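Local coordinates for ribose 5-phosphate isomerase RpiB (Thermoanaerobacter tengcongensis, PDB 4EGS), which probably dephosphorylates protein phosphotyrosine through this N-terminal domain, while the full-length protein may also interconvert aldoses and ketoses, at residues K69-A81 / I97-D109. Sequence-based numbering, arbitrary orientation.
Sequences KSAGVFAPEGFPA and ISDHRAKSLREED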
loop_
_atom_site.group_PDB
_atom_site.type_symbol
_atom_site.label_atom_id
_atom_site.label_comp_id
_atom_site.label_asym_id
_atom_site.label_seq_id
_atom_site.Cartn_x
_atom_site.Cartn_y
_atom_site.Cartn_z
ATOM N N LYS A 69 13.124 -0.143 5.516
ATOM C CA LYS A 69 14.305 -0.698 6.161
ATOM C C LYS A 69 15.402 -0.910 5.123
ATOM O O LYS A 69 15.131 -0.951 3.923
ATOM C CB LYS A 69 13.972 -2.006 6.882
ATOM C CG LYS A 69 14.361 -2.031 8.360
ATOM C CD LYS A 69 15.870 -2.178 8.558
ATOM C CE LYS A 69 16.546 -0.845 8.868
ATOM N NZ LYS A 69 18.034 -0.950 8.829
ATOM N N SER A 70 16.640 -1.037 5.588
ATOM C CA SER A 70 17.785 -1.151 4.692
ATOM C C SER A 70 18.643 -2.371 4.999
ATOM O O SER A 70 18.571 -2.935 6.091
ATOM C CB SER A 70 18.644 0.109 4.771
ATOM O OG SER A 70 17.936 1.244 4.318
ATOM N N ALA A 71 19.457 -2.763 4.024
ATOM C CA ALA A 71 20.401 -3.865 4.176
ATOM C C ALA A 71 21.393 -3.859 3.018
ATOM O O ALA A 71 21.128 -3.275 1.967
ATOM C CB ALA A 71 19.666 -5.197 4.237
ATOM N N GLY A 72 22.536 -4.506 3.216
ATOM C CA GLY A 72 23.535 -4.622 2.171
ATOM C C GLY A 72 23.823 -6.071 1.833
ATOM O O GLY A 72 23.741 -6.943 2.698
ATOM N N VAL A 73 24.157 -6.332 0.571
ATOM C CA VAL A 73 24.459 -7.691 0.131
ATOM C C VAL A 73 25.786 -8.173 0.711
ATOM O O VAL A 73 26.003 -9.373 0.875
ATOM C CB VAL A 73 24.489 -7.812 -1.411
ATOM C CG1 VAL A 73 23.161 -7.373 -2.008
ATOM C CG2 VAL A 73 25.630 -7.000 -1.994
ATOM N N PHE A 74 26.668 -7.231 1.026
ATOM C CA PHE A 74 27.953 -7.558 1.629
ATOM C C PHE A 74 28.411 -6.420 2.535
ATOM O O PHE A 74 29.511 -5.887 2.383
ATOM C CB PHE A 74 29.000 -7.859 0.555
ATOM C CG PHE A 74 30.121 -8.735 1.036
ATOM C CD1 PHE A 74 31.398 -8.227 1.197
ATOM C CD2 PHE A 74 29.891 -10.067 1.337
ATOM C CE1 PHE A 74 32.429 -9.032 1.642
ATOM C CE2 PHE A 74 30.916 -10.877 1.785
ATOM C CZ PHE A 74 32.187 -10.358 1.937
ATOM N N ALA A 75 27.551 -6.063 3.482
ATOM C CA ALA A 75 27.801 -4.948 4.386
ATOM C C ALA A 75 28.639 -5.349 5.596
ATOM O O ALA A 75 28.468 -6.437 6.143
ATOM C CB ALA A 75 26.480 -4.351 4.848
ATOM N N PRO A 76 29.559 -4.465 6.011
ATOM C CA PRO A 76 30.253 -4.611 7.293
ATOM C C PRO A 76 29.414 -4.000 8.414
ATOM O O PRO A 76 29.157 -2.796 8.403
ATOM C CB PRO A 76 31.540 -3.813 7.082
ATOM C CG PRO A 76 31.177 -2.772 6.081
ATOM C CD PRO A 76 30.105 -3.359 5.203
ATOM N N GLU A 77 28.986 -4.824 9.364
ATOM C CA GLU A 77 28.047 -4.377 10.391
ATOM C C GLU A 77 28.650 -3.332 11.328
ATOM O O GLU A 77 29.858 -3.318 11.566
ATOM C CB GLU A 77 27.496 -5.572 11.183
ATOM C CG GLU A 77 28.201 -5.859 12.506
ATOM C CD GLU A 77 27.592 -5.098 13.673
ATOM O OE1 GLU A 77 28.333 -4.775 14.626
ATOM O OE2 GLU A 77 26.373 -4.821 13.634
ATOM N N GLY A 78 27.798 -2.452 11.849
ATOM C CA GLY A 78 28.216 -1.453 12.815
ATOM C C GLY A 78 28.568 -0.107 12.213
ATOM O O GLY A 78 28.717 0.883 12.929
ATOM N N PHE A 79 28.703 -0.067 10.891
ATOM C CA PHE A 79 29.081 1.159 10.197
ATOM C C PHE A 79 27.898 2.105 10.037
ATOM O O PHE A 79 26.806 1.684 9.660
ATOM C CB PHE A 79 29.675 0.834 8.824
ATOM C CG PHE A 79 31.088 0.325 8.878
ATOM C CD1 PHE A 79 31.382 -0.887 9.481
ATOM C CD2 PHE A 79 32.120 1.053 8.314
ATOM C CE1 PHE A 79 32.678 -1.358 9.528
ATOM C CE2 PHE A 79 33.420 0.587 8.357
ATOM C CZ PHE A 79 33.699 -0.621 8.966
ATOM N N PRO A 80 28.111 3.396 10.326
ATOM C CA PRO A 80 27.057 4.393 10.136
ATOM C C PRO A 80 26.872 4.689 8.656
ATOM O O PRO A 80 27.668 4.225 7.839
ATOM C CB PRO A 80 27.624 5.625 10.839
ATOM C CG PRO A 80 29.098 5.474 10.702
ATOM C CD PRO A 80 29.358 3.999 10.828
ATOM N N ALA A 81 25.833 5.440 8.314
ATOM C CA ALA A 81 25.693 5.946 6.958
ATOM C C ALA A 81 26.814 6.949 6.733
ATOM O O ALA A 81 27.273 7.584 7.683
ATOM C CB ALA A 81 24.339 6.604 6.770
ATOM N N ILE A 97 18.909 10.525 9.627
ATOM C CA ILE A 97 19.573 9.227 9.432
ATOM C C ILE A 97 20.895 9.050 10.205
ATOM O O ILE A 97 21.691 8.158 9.902
ATOM C CB ILE A 97 19.712 8.817 7.923
ATOM C CG1 ILE A 97 20.981 9.380 7.273
ATOM C CG2 ILE A 97 18.469 9.217 7.147
ATOM C CD1 ILE A 97 21.294 8.781 5.918
ATOM N N SER A 98 21.105 9.875 11.230
ATOM C CA SER A 98 22.307 9.775 12.061
ATOM C C SER A 98 22.355 8.474 12.854
ATOM O O SER A 98 23.432 8.015 13.233
ATOM C CB SER A 98 22.413 10.949 13.035
ATOM O OG SER A 98 22.676 12.165 12.357
ATOM N N ASP A 99 21.189 7.891 13.112
ATOM C CA ASP A 99 21.108 6.682 13.926
ATOM C C ASP A 99 21.136 5.387 13.114
ATOM O O ASP A 99 20.887 4.311 13.657
ATOM C CB ASP A 99 19.867 6.713 14.824
ATOM N N HIS A 100 21.447 5.482 11.824
ATOM C CA HIS A 100 21.550 4.285 10.992
ATOM C C HIS A 100 22.876 3.565 11.216
ATOM O O HIS A 100 23.907 4.191 11.462
ATOM C CB HIS A 100 21.378 4.620 9.508
ATOM C CG HIS A 100 21.545 3.438 8.601
ATOM N ND1 HIS A 100 20.507 2.587 8.290
ATOM C CD2 HIS A 100 22.632 2.961 7.950
ATOM C CE1 HIS A 100 20.945 1.640 7.480
ATOM N NE2 HIS A 100 22.232 1.843 7.258
ATOM N N ARG A 101 22.832 2.241 11.137
ATOM C CA ARG A 101 24.027 1.420 11.237
ATOM C C ARG A 101 23.963 0.340 10.163
ATOM O O ARG A 101 22.907 -0.249 9.930
ATOM C CB ARG A 101 24.129 0.789 12.626
ATOM C CG ARG A 101 25.465 1.017 13.319
ATOM C CD ARG A 101 25.371 2.080 14.405
ATOM N NE ARG A 101 25.062 3.402 13.869
ATOM C CZ ARG A 101 24.907 4.491 14.616
ATOM N NH1 ARG A 101 25.032 4.417 15.934
ATOM N NH2 ARG A 101 24.627 5.655 14.046
ATOM N N ALA A 102 25.090 0.089 9.503
ATOM C CA ALA A 102 25.132 -0.876 8.408
ATOM C C ALA A 102 24.781 -2.286 8.873
ATOM O O ALA A 102 25.332 -2.782 9.856
ATOM C CB ALA A 102 26.497 -0.861 7.734
ATOM N N LYS A 103 23.855 -2.922 8.165
ATOM C CA LYS A 103 23.459 -4.289 8.474
ATOM C C LYS A 103 23.596 -5.162 7.231
ATOM O O LYS A 103 23.141 -4.783 6.151
ATOM C CB LYS A 103 22.007 -4.328 8.954
ATOM C CG LYS A 103 21.604 -3.188 9.871
ATOM C CD LYS A 103 22.033 -3.429 11.306
ATOM C CE LYS A 103 21.526 -2.311 12.202
ATOM N NZ LYS A 103 21.796 -2.567 13.641
ATOM N N SER A 104 24.220 -6.327 7.384
ATOM C CA SER A 104 24.308 -7.289 6.292
ATOM C C SER A 104 23.005 -8.077 6.216
ATOM O O SER A 104 22.439 -8.457 7.242
ATOM C CB SER A 104 25.502 -8.229 6.482
ATOM O OG SER A 104 25.626 -9.129 5.394
ATOM N N LEU A 105 22.529 -8.307 4.998
ATOM C CA LEU A 105 21.232 -8.936 4.785
ATOM C C LEU A 105 21.207 -10.398 5.240
ATOM O O LEU A 105 22.126 -11.170 4.954
ATOM C CB LEU A 105 20.818 -8.811 3.314
ATOM C CG LEU A 105 19.352 -9.080 2.968
ATOM C CD1 LEU A 105 18.849 -8.054 1.966
ATOM C CD2 LEU A 105 19.177 -10.485 2.417
ATOM N N ARG A 106 20.149 -10.761 5.959
ATOM C CA ARG A 106 19.981 -12.115 6.473
ATOM C C ARG A 106 18.707 -12.725 5.901
ATOM O O ARG A 106 18.296 -12.395 4.791
ATOM C CB ARG A 106 19.891 -12.092 7.998
ATOM C CG ARG A 106 20.796 -11.071 8.659
ATOM C CD ARG A 106 20.242 -10.657 10.012
ATOM N NE ARG A 106 20.780 -9.373 10.454
ATOM C CZ ARG A 106 20.313 -8.193 10.058
ATOM N NH1 ARG A 106 19.302 -8.130 9.202
ATOM N NH2 ARG A 106 20.861 -7.073 10.512
ATOM N N GLU A 107 18.081 -13.613 6.665
ATOM C CA GLU A 107 16.810 -14.192 6.250
ATOM C C GLU A 107 15.662 -13.506 6.985
ATOM O O GLU A 107 14.504 -13.596 6.577
ATOM C CB GLU A 107 16.786 -15.697 6.515
ATOM C CG GLU A 107 15.929 -16.476 5.528
ATOM C CD GLU A 107 15.613 -17.879 6.004
ATOM O OE1 GLU A 107 15.289 -18.737 5.155
ATOM O OE2 GLU A 107 15.677 -18.122 7.226
ATOM N N GLU A 108 16.000 -12.812 8.068
ATOM C CA GLU A 108 15.014 -12.116 8.887
ATOM C C GLU A 108 14.373 -10.956 8.133
ATOM O O GLU A 108 13.173 -10.707 8.262
ATOM C CB GLU A 108 15.672 -11.595 10.169
ATOM C CG GLU A 108 14.922 -11.936 11.447
ATOM C CD GLU A 108 15.652 -11.465 12.693
ATOM O OE1 GLU A 108 15.771 -12.257 13.651
ATOM O OE2 GLU A 108 16.102 -10.299 12.715
ATOM N N ASP A 109 15.178 -10.251 7.344
ATOM C CA ASP A 109 14.715 -9.057 6.643
ATOM C C ASP A 109 13.851 -9.382 5.427
ATOM O O ASP A 109 12.888 -8.675 5.138
ATOM C CB ASP A 109 15.901 -8.183 6.220
ATOM C CG ASP A 109 17.223 -8.691 6.754
ATOM O OD1 ASP A 109 17.421 -9.923 6.781
ATOM O OD2 ASP A 109 18.067 -7.859 7.149
#
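A102 meets the turn at P76 to F79 with both its methyl and its carbonyl oxygen, an example of an extended chain docking on a loop. The methyl faces into the bend, a type II beta turn, where CB lies 3.4 Å from P76 O and packs against F79 CB at 3.8 Å. The carbonyl oxygen of A102 is reached by G78 N in the carbonyl plane, on a lone pair, at 3.2 Å, while the CA-H of E77 approaches the same oxygen. A102 N also points at F79 O, but the separation there is implausibly short and the exact geometry of that bond is doubtful.

Further along, K103 and S104 run beside the end of strand 67-72, an edge strand, within this chain, of the four-stranded parallel sheet of the low molecular weight phosphatase fold. A single beta bridge between G72 and S104 joins them: G72 N donates to K103 O (3.0 Å) and L105 N to G72 O (2.9 Å). G72 lies close to C41, the predicted nucleophile. Beside the bridge, L105 CD1 meets A71 CB at 3.7 Å.

The H100 ring reaches S70 and A81, near the two ends of segment 69-81, because chi1 of 177° carries CG away from the backbone N. CE1 lies 3.9 Å from S70 CB, whereas A81 N stands at the ring's edge, near its plane. NE2 is hydrogen-bonded to the carbonyl oxygen of N44, a residue of the bicarbonate pocket.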